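PDB 3WYZ: ribonuclease P protein component 3 from Thermococcus kodakarensis KOD1, which is predicted to serve as a protein subunit of ribonuclease P, the RNA-based enzyme that generates mature tRNA by cleaving the 5' ends of its precursors. Local coordinates for residues E15-L26 with F174-V185. Numbering follows the deposited sequence.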
ATOM      1  N   GLU A  15       6.365  -0.129   8.642  1.00 38.51           N
ATOM      2  CA  GLU A  15       6.542   0.115   7.208  1.00 39.70           C
ATOM      3  C   GLU A  15       5.874  -1.024   6.445  1.00 37.32           C
ATOM      4  O   GLU A  15       6.332  -2.156   6.498  1.00 35.95           O
ATOM      5  CB  GLU A  15       8.031   0.226   6.872  1.00 42.73           C
ATOM      6  CG  GLU A  15       8.384   0.311   5.391  1.00 45.36           C
ATOM      7  CD  GLU A  15       7.526   1.285   4.600  1.00 44.66           C
ATOM      8  OE1 GLU A  15       6.438   0.882   4.161  1.00 39.86           O
ATOM      9  OE2 GLU A  15       7.957   2.442   4.388  1.00 48.55           O
ATOM     10  N   MET A  16       4.785  -0.701   5.748  1.00 37.41           N
ATOM     11  CA  MET A  16       3.910  -1.692   5.127  1.00 37.42           C
ATOM     12  C   MET A  16       4.357  -2.177   3.756  1.00 38.16           C
ATOM     13  O   MET A  16       3.869  -3.197   3.287  1.00 36.70           O
ATOM     14  CB  MET A  16       2.494  -1.132   4.989  1.00 39.04           C
ATOM     15  CG  MET A  16       1.760  -0.938   6.300  1.00 40.35           C
ATOM     16  SD  MET A  16       1.501  -2.487   7.168  1.00 43.13           S
ATOM     17  CE  MET A  16       0.136  -3.191   6.235  1.00 43.24           C
ATOM     18  N   ASP A  17       5.277  -1.468   3.113  1.00 40.04           N
ATOM     19  CA  ASP A  17       5.624  -1.774   1.733  1.00 43.79           C
ATOM     20  C   ASP A  17       7.049  -1.338   1.384  1.00 43.31           C
ATOM     21  O   ASP A  17       7.304  -0.171   1.117  1.00 42.58           O
ATOM     22  CB  ASP A  17       4.591  -1.100   0.818  1.00 47.61           C
ATOM     23  CG  ASP A  17       4.741  -1.470  -0.641  1.00 48.53           C
ATOM     24  OD1 ASP A  17       5.439  -2.455  -0.948  1.00 49.32           O
ATOM     25  OD2 ASP A  17       4.129  -0.760  -1.477  1.00 46.05           O
ATOM     26  N   VAL A  18       7.975  -2.293   1.431  1.00 46.27           N
ATOM     27  CA  VAL A  18       9.324  -2.128   0.888  1.00 46.62           C
ATOM     28  C   VAL A  18       9.621  -3.330  -0.005  1.00 46.12           C
ATOM     29  O   VAL A  18       9.247  -4.456   0.314  1.00 46.08           O
ATOM     30  CB  VAL A  18      10.399  -1.992   1.990  1.00 48.99           C
ATOM     31  CG1 VAL A  18      10.230  -0.685   2.738  1.00 51.09           C
ATOM     32  CG2 VAL A  18      10.348  -3.142   2.969  1.00 52.66           C
ATOM     33  N   ARG A  19      10.296  -3.087  -1.124  1.00 47.37           N
ATOM     34  CA  ARG A  19      10.408  -4.089  -2.186  1.00 48.22           C
ATOM     35  C   ARG A  19      11.843  -4.500  -2.531  1.00 48.27           C
ATOM     36  O   ARG A  19      12.055  -5.221  -3.503  1.00 49.91           O
ATOM     37  CB  ARG A  19       9.703  -3.563  -3.436  1.00 47.92           C
ATOM     38  CG  ARG A  19       8.221  -3.310  -3.228  1.00 47.56           C
ATOM     39  CD  ARG A  19       7.663  -2.294  -4.207  1.00 47.08           C
ATOM     40  NE  ARG A  19       6.287  -1.936  -3.877  1.00 46.87           N
ATOM     41  CZ  ARG A  19       5.508  -1.164  -4.629  1.00 46.92           C
ATOM     42  NH1 ARG A  19       5.955  -0.661  -5.776  1.00 48.90           N
ATOM     43  NH2 ARG A  19       4.268  -0.898  -4.234  1.00 45.23           N
ATOM     44  N   ASP A  20      12.807  -4.066  -1.719  1.00 49.84           N
ATOM     45  CA  ASP A  20      14.233  -4.302  -1.974  1.00 51.44           C
ATOM     46  C   ASP A  20      14.932  -4.814  -0.704  1.00 50.14           C
ATOM     47  O   ASP A  20      14.599  -4.391   0.409  1.00 47.69           O
ATOM     48  CB  ASP A  20      14.879  -2.995  -2.453  1.00 52.48           C
ATOM     49  CG  ASP A  20      16.326  -3.168  -2.880  1.00 54.42           C
ATOM     50  OD1 ASP A  20      16.577  -3.863  -3.885  1.00 57.37           O
ATOM     51  OD2 ASP A  20      17.216  -2.589  -2.226  1.00 56.96           O
ATOM     52  N   GLU A  21      15.890  -5.726  -0.882  1.00 51.22           N
ATOM     53  CA  GLU A  21      16.660  -6.295   0.236  1.00 53.03           C
ATOM     54  C   GLU A  21      17.325  -5.235   1.106  1.00 54.07           C
ATOM     55  O   GLU A  21      17.121  -5.209   2.324  1.00 50.59           O
ATOM     56  CB  GLU A  21      17.760  -7.229  -0.274  1.00 57.81           C
ATOM     57  CG  GLU A  21      17.422  -8.705  -0.239  1.00 61.82           C
ATOM     58  CD  GLU A  21      18.640  -9.594  -0.443  1.00 64.89           C
ATOM     59  OE1 GLU A  21      19.710  -9.085  -0.849  1.00 65.45           O
ATOM     60  OE2 GLU A  21      18.526 -10.811  -0.196  1.00 67.12           O
ATOM     61  N   GLU A  22      18.137  -4.380   0.480  1.00 52.06           N
ATOM     62  CA  GLU A  22      18.879  -3.353   1.214  1.00 56.34           C
ATOM     63  C   GLU A  22      17.946  -2.329   1.859  1.00 53.27           C
ATOM     64  O   GLU A  22      18.227  -1.820   2.942  1.00 53.81           O
ATOM     65  CB  GLU A  22      19.880  -2.639   0.301  1.00 60.14           C
ATOM     66  CG  GLU A  22      21.019  -3.524  -0.181  1.00 62.98           C
ATOM     67  CD  GLU A  22      22.088  -2.744  -0.925  1.00 67.80           C
ATOM     68  OE1 GLU A  22      22.467  -1.650  -0.446  1.00 65.11           O
ATOM     69  OE2 GLU A  22      22.553  -3.226  -1.987  1.00 72.33           O
ATOM     70  N   ALA A  23      16.848  -2.024   1.174  1.00 51.31           N
ATOM     71  CA  ALA A  23      15.821  -1.133   1.706  1.00 49.73           C
ATOM     72  C   ALA A  23      15.206  -1.726   2.975  1.00 46.14           C
ATOM     73  O   ALA A  23      14.995  -1.021   3.959  1.00 42.90           O
ATOM     74  CB  ALA A  23      14.739  -0.890   0.656  1.00 49.57           C
ATOM     75  N   HIS A  24      14.934  -3.028   2.935  1.00 45.55           N
ATOM     76  CA  HIS A  24      14.368  -3.744   4.073  1.00 45.51           C
ATOM     77  C   HIS A  24      15.302  -3.727   5.288  1.00 44.31           C
ATOM     78  O   HIS A  24      14.872  -3.393   6.387  1.00 42.86           O
ATOM     79  CB  HIS A  24      14.053  -5.187   3.681  1.00 44.59           C
ATOM     80  CG  HIS A  24      13.281  -5.936   4.720  1.00 45.69           C
ATOM     81  ND1 HIS A  24      11.920  -6.140   4.630  1.00 46.87           N
ATOM     82  CD2 HIS A  24      13.677  -6.531   5.870  1.00 45.14           C
ATOM     83  CE1 HIS A  24      11.514  -6.832   5.678  1.00 46.49           C
ATOM     84  NE2 HIS A  24      12.559  -7.074   6.449  1.00 45.21           N
ATOM     85  N   GLU A  25      16.569  -4.086   5.082  1.00 46.27           N
ATOM     86  CA  GLU A  25      17.554  -4.093   6.172  1.00 47.83           C
ATOM     87  C   GLU A  25      17.755  -2.696   6.762  1.00 48.16           C
ATOM     88  O   GLU A  25      17.960  -2.547   7.970  1.00 51.10           O
ATOM     89  CB  GLU A  25      18.894  -4.658   5.698  1.00 49.37           C
ATOM     90  CG  GLU A  25      19.874  -5.007   6.829  1.00 51.46           C
ATOM     91  CD  GLU A  25      20.827  -3.878   7.216  1.00 52.81           C
ATOM     92  OE1 GLU A  25      21.647  -4.083   8.145  1.00 50.51           O
ATOM     93  OE2 GLU A  25      20.771  -2.790   6.597  1.00 52.81           O
ATOM     94  N   LEU A  26      17.695  -1.677   5.909  1.00 47.13           N
ATOM     95  CA  LEU A  26      17.825  -0.292   6.350  1.00 47.17           C
ATOM     96  C   LEU A  26      16.608   0.160   7.155  1.00 46.66           C
ATOM     97  O   LEU A  26      16.750   0.719   8.241  1.00 44.99           O
ATOM     98  CB  LEU A  26      18.039   0.625   5.138  1.00 49.03           C
ATOM     99  CG  LEU A  26      18.247   2.117   5.414  1.00 49.27           C
ATOM    100  CD1 LEU A  26      19.375   2.336   6.411  1.00 48.82           C
ATOM    101  CD2 LEU A  26      18.517   2.866   4.110  1.00 49.63           C
ATOM    102  N   PHE A 174      -2.706   3.739   5.266  1.00 40.67           N
ATOM    103  CA  PHE A 174      -1.356   3.845   5.783  1.00 41.95           C
ATOM    104  C   PHE A 174      -0.475   4.620   4.817  1.00 42.09           C
ATOM    105  O   PHE A 174      -0.760   4.672   3.618  1.00 40.59           O
ATOM    106  CB  PHE A 174      -0.770   2.457   6.053  1.00 43.09           C
ATOM    107  CG  PHE A 174      -0.814   1.528   4.872  1.00 43.50           C
ATOM    108  CD1 PHE A 174       0.213   1.513   3.942  1.00 44.83           C
ATOM    109  CD2 PHE A 174      -1.864   0.641   4.712  1.00 45.57           C
ATOM    110  CE1 PHE A 174       0.181   0.647   2.864  1.00 43.94           C
ATOM    111  CE2 PHE A 174      -1.901  -0.230   3.638  1.00 44.37           C
ATOM    112  CZ  PHE A 174      -0.880  -0.221   2.709  1.00 43.87           C
ATOM    113  N   ILE A 175       0.575   5.237   5.358  1.00 41.74           N
ATOM    114  CA  ILE A 175       1.600   5.875   4.549  1.00 43.40           C
ATOM    115  C   ILE A 175       2.746   4.886   4.393  1.00 42.25           C
ATOM    116  O   ILE A 175       3.126   4.220   5.357  1.00 40.44           O
ATOM    117  CB  ILE A 175       2.156   7.162   5.198  1.00 43.71           C
ATOM    118  CG1 ILE A 175       1.030   8.124   5.610  1.00 44.69           C
ATOM    119  CG2 ILE A 175       3.148   7.842   4.261  1.00 43.80           C
ATOM    120  CD1 ILE A 175       0.119   8.563   4.488  1.00 46.84           C
ATOM    121  N   THR A 176       3.307   4.810   3.187  1.00 41.39           N
ATOM    122  CA  THR A 176       4.441   3.933   2.933  1.00 40.94           C
ATOM    123  C   THR A 176       5.379   4.490   1.868  1.00 41.46           C
ATOM    124  O   THR A 176       4.977   5.278   1.025  1.00 42.30           O
ATOM    125  CB  THR A 176       3.984   2.513   2.542  1.00 41.83           C
ATOM    126  OG1 THR A 176       5.132   1.692   2.311  1.00 42.17           O
ATOM    127  CG2 THR A 176       3.101   2.529   1.291  1.00 40.99           C
ATOM    128  N   SER A 177       6.641   4.078   1.932  1.00 41.92           N
ATOM    129  CA  SER A 177       7.629   4.465   0.937  1.00 42.60           C
ATOM    130  C   SER A 177       7.419   3.724  -0.377  1.00 41.66           C
ATOM    131  O   SER A 177       7.647   4.290  -1.449  1.00 41.13           O
ATOM    132  CB  SER A 177       9.052   4.203   1.452  1.00 44.10           C
ATOM    133  OG  SER A 177       9.314   2.808   1.568  1.00 46.63           O
ATOM    134  N   SER A 178       6.987   2.465  -0.293  1.00 42.42           N
ATOM    135  CA  SER A 178       6.923   1.573  -1.456  1.00 45.55           C
ATOM    136  C   SER A 178       8.290   1.566  -2.139  1.00 48.37           C
ATOM    137  O   SER A 178       8.383   1.634  -3.365  1.00 52.94           O
ATOM    138  CB  SER A 178       5.817   2.002  -2.432  1.00 44.90           C
ATOM    139  OG  SER A 178       4.550   2.020  -1.798  1.00 43.75           O
ATOM    140  N   ALA A 179       9.344   1.490  -1.325  1.00 48.05           N
ATOM    141  CA  ALA A 179      10.718   1.673  -1.791  1.00 48.96           C
ATOM    142  C   ALA A 179      11.190   0.489  -2.618  1.00 51.54           C
ATOM    143  O   ALA A 179      10.991  -0.669  -2.236  1.00 51.73           O
ATOM    144  CB  ALA A 179      11.653   1.893  -0.614  1.00 47.77           C
ATOM    145  N   GLU A 180      11.790   0.793  -3.766  1.00 54.00           N
ATOM    146  CA  GLU A 180      12.401  -0.220  -4.621  1.00 55.51           C
ATOM    147  C   GLU A 180      13.927  -0.145  -4.574  1.00 54.07           C
ATOM    148  O   GLU A 180      14.612  -0.912  -5.252  1.00 54.16           O
ATOM    149  CB  GLU A 180      11.877  -0.087  -6.053  1.00 59.04           C
ATOM    150  CG  GLU A 180      10.375  -0.334  -6.130  1.00 63.40           C
ATOM    151  CD  GLU A 180       9.838  -0.489  -7.540  1.00 67.67           C
ATOM    152  OE1 GLU A 180      10.639  -0.486  -8.503  1.00 72.03           O
ATOM    153  OE2 GLU A 180       8.601  -0.620  -7.679  1.00 66.42           O
ATOM    154  N   SER A 181      14.452   0.769  -3.759  1.00 51.20           N
ATOM    155  CA  SER A 181      15.886   0.831  -3.485  1.00 51.72           C
ATOM    156  C   SER A 181      16.111   1.429  -2.098  1.00 49.62           C
ATOM    157  O   SER A 181      15.208   2.046  -1.526  1.00 47.55           O
ATOM    158  CB  SER A 181      16.613   1.673  -4.545  1.00 51.77           C
ATOM    159  OG  SER A 181      16.331   3.057  -4.393  1.00 51.04           O
ATOM    160  N   ARG A 182      17.324   1.258  -1.578  1.00 48.86           N
ATOM    161  CA  ARG A 182      17.687   1.765  -0.253  1.00 50.90           C
ATOM    162  C   ARG A 182      17.528   3.283  -0.139  1.00 52.23           C
ATOM    163  O   ARG A 182      17.341   3.818   0.957  1.00 50.91           O
ATOM    164  CB  ARG A 182      19.133   1.366   0.091  1.00 53.62           C
ATOM    165  CG  ARG A 182      20.196   2.081  -0.733  1.00 55.63           C
ATOM    166  CD  ARG A 182      21.557   1.409  -0.627  1.00 56.82           C
ATOM    167  NE  ARG A 182      21.877   0.991   0.740  1.00 56.66           N
ATOM    168  CZ  ARG A 182      22.280   1.802   1.713  1.00 55.50           C
ATOM    169  NH1 ARG A 182      22.426   3.108   1.507  1.00 57.86           N
ATOM    170  NH2 ARG A 182      22.534   1.301   2.917  1.00 55.11           N
ATOM    171  N   TRP A 183      17.603   3.965  -1.280  1.00 52.66           N
ATOM    172  CA  TRP A 183      17.535   5.422  -1.337  1.00 53.69           C
ATOM    173  C   TRP A 183      16.118   5.965  -1.132  1.00 53.69           C
ATOM    174  O   TRP A 183      15.947   7.096  -0.670  1.00 53.89           O
ATOM    175  CB  TRP A 183      18.091   5.907  -2.682  1.00 53.90           C
ATOM    176  CG  TRP A 183      19.434   5.309  -3.001  1.00 53.17           C
ATOM    177  CD1 TRP A 183      19.735   4.461  -4.034  1.00 52.37           C
ATOM    178  CD2 TRP A 183      20.644   5.483  -2.260  1.00 52.40           C
ATOM    179  NE1 TRP A 183      21.062   4.110  -3.987  1.00 51.15           N
ATOM    180  CE2 TRP A 183      21.645   4.723  -2.909  1.00 52.97           C
ATOM    181  CE3 TRP A 183      20.983   6.211  -1.112  1.00 52.32           C
ATOM    182  CZ2 TRP A 183      22.961   4.673  -2.447  1.00 52.58           C
ATOM    183  CZ3 TRP A 183      22.293   6.159  -0.653  1.00 50.77           C
ATOM    184  CH2 TRP A 183      23.262   5.396  -1.322  1.00 52.09           C
ATOM    185  N   GLU A 184      15.114   5.158  -1.470  1.00 55.21           N
ATOM    186  CA  GLU A 184      13.711   5.566  -1.371  1.00 55.67           C
ATOM    187  C   GLU A 184      13.084   5.320   0.012  1.00 54.86           C
ATOM    188  O   GLU A 184      11.935   5.693   0.241  1.00 54.68           O
ATOM    189  CB  GLU A 184      12.887   4.853  -2.447  1.00 56.66           C
ATOM    190  CG  GLU A 184      13.359   5.142  -3.865  1.00 58.41           C
ATOM    191  CD  GLU A 184      12.477   4.517  -4.926  1.00 61.50           C
ATOM    192  OE1 GLU A 184      11.558   3.747  -4.576  1.00 62.51           O
ATOM    193  OE2 GLU A 184      12.703   4.796  -6.122  1.00 65.60           O
ATOM    194  N   VAL A 185      13.831   4.700   0.925  1.00 51.56           N
ATOM    195  CA  VAL A 185      13.353   4.477   2.289  1.00 50.35           C
ATOM    196  C   VAL A 185      13.479   5.774   3.088  1.00 50.33           C
ATOM    197  O   VAL A 185      14.535   6.393   3.102  1.00 50.67           O
ATOM    198  CB  VAL A 185      14.157   3.364   2.999  1.00 50.29           C
ATOM    199  CG1 VAL A 185      13.609   3.088   4.390  1.00 49.98           C
ATOM    200  CG2 VAL A 185      14.133   2.082   2.176  1.00 52.25           C
TER
HETATM  201  O   HOH W   1       3.685   1.810   6.286  1.00 48.70           O
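Glu15 reaches from the first strand of this TIM barrel-like fold to Thr176 and Ser177 at the end of the last, where the two outermost strands, inclined at 40°, approach each other to close the barrel. Its side chain leaves anti to the backbone N (chi1 173°) then bends at chi2, carrying the carboxylate to the other strand. Glu15 OE2 accepts from Ser177 N at 3.2 Å, nearly straight (167°), and Ser177 OG joins from the same face, well above the carboxylate plane. OE1 takes Asp17 N on its anti side; the Thr176 OG1 contact is too short to trust, but Asp17 N and both Ser177 donors satisfy the acid. Thr176 OG1 accepts from Ser178 N, an ST turn. A water linking Met16 N to Ile175 O spans the gap between the backbones, whereas farther along Arg19 N bonds to Ala179 O at 2.8 Å.

Asp17, Arg19 and Glu180 form a salt-bridge network. Arg19 grips Asp17 side-on, NE to OD1 and NH2 to OD2, while Ser178 OG donates to the same OD2 (2.8 Å) from above its plane; Thr37 binds OD1. The extended arginine also sends NH1, in its guanidinium plane, to the anti lone pair of Glu180 OE2 (3.3 Å), which Lys39 shares. Separately, Glu22 OE1 and Arg182 NE form a salt bridge whose hydrogen bond is weak and bent.

Apolar contacts flank these bonds. Met16 CG lies over one face of the Phe174 ring, 4.0 Å from its centroid, with SD farther above. Small Ala23 lets helix 21-30 come close, its CB tight against Val185 CG2 (3.4 Å).

Shared acceptors and paired charges join the barrel's ends through side chains more than strand pairing; Arg19 probably favours ionised Asp17, whereas neutral donors serve Glu15.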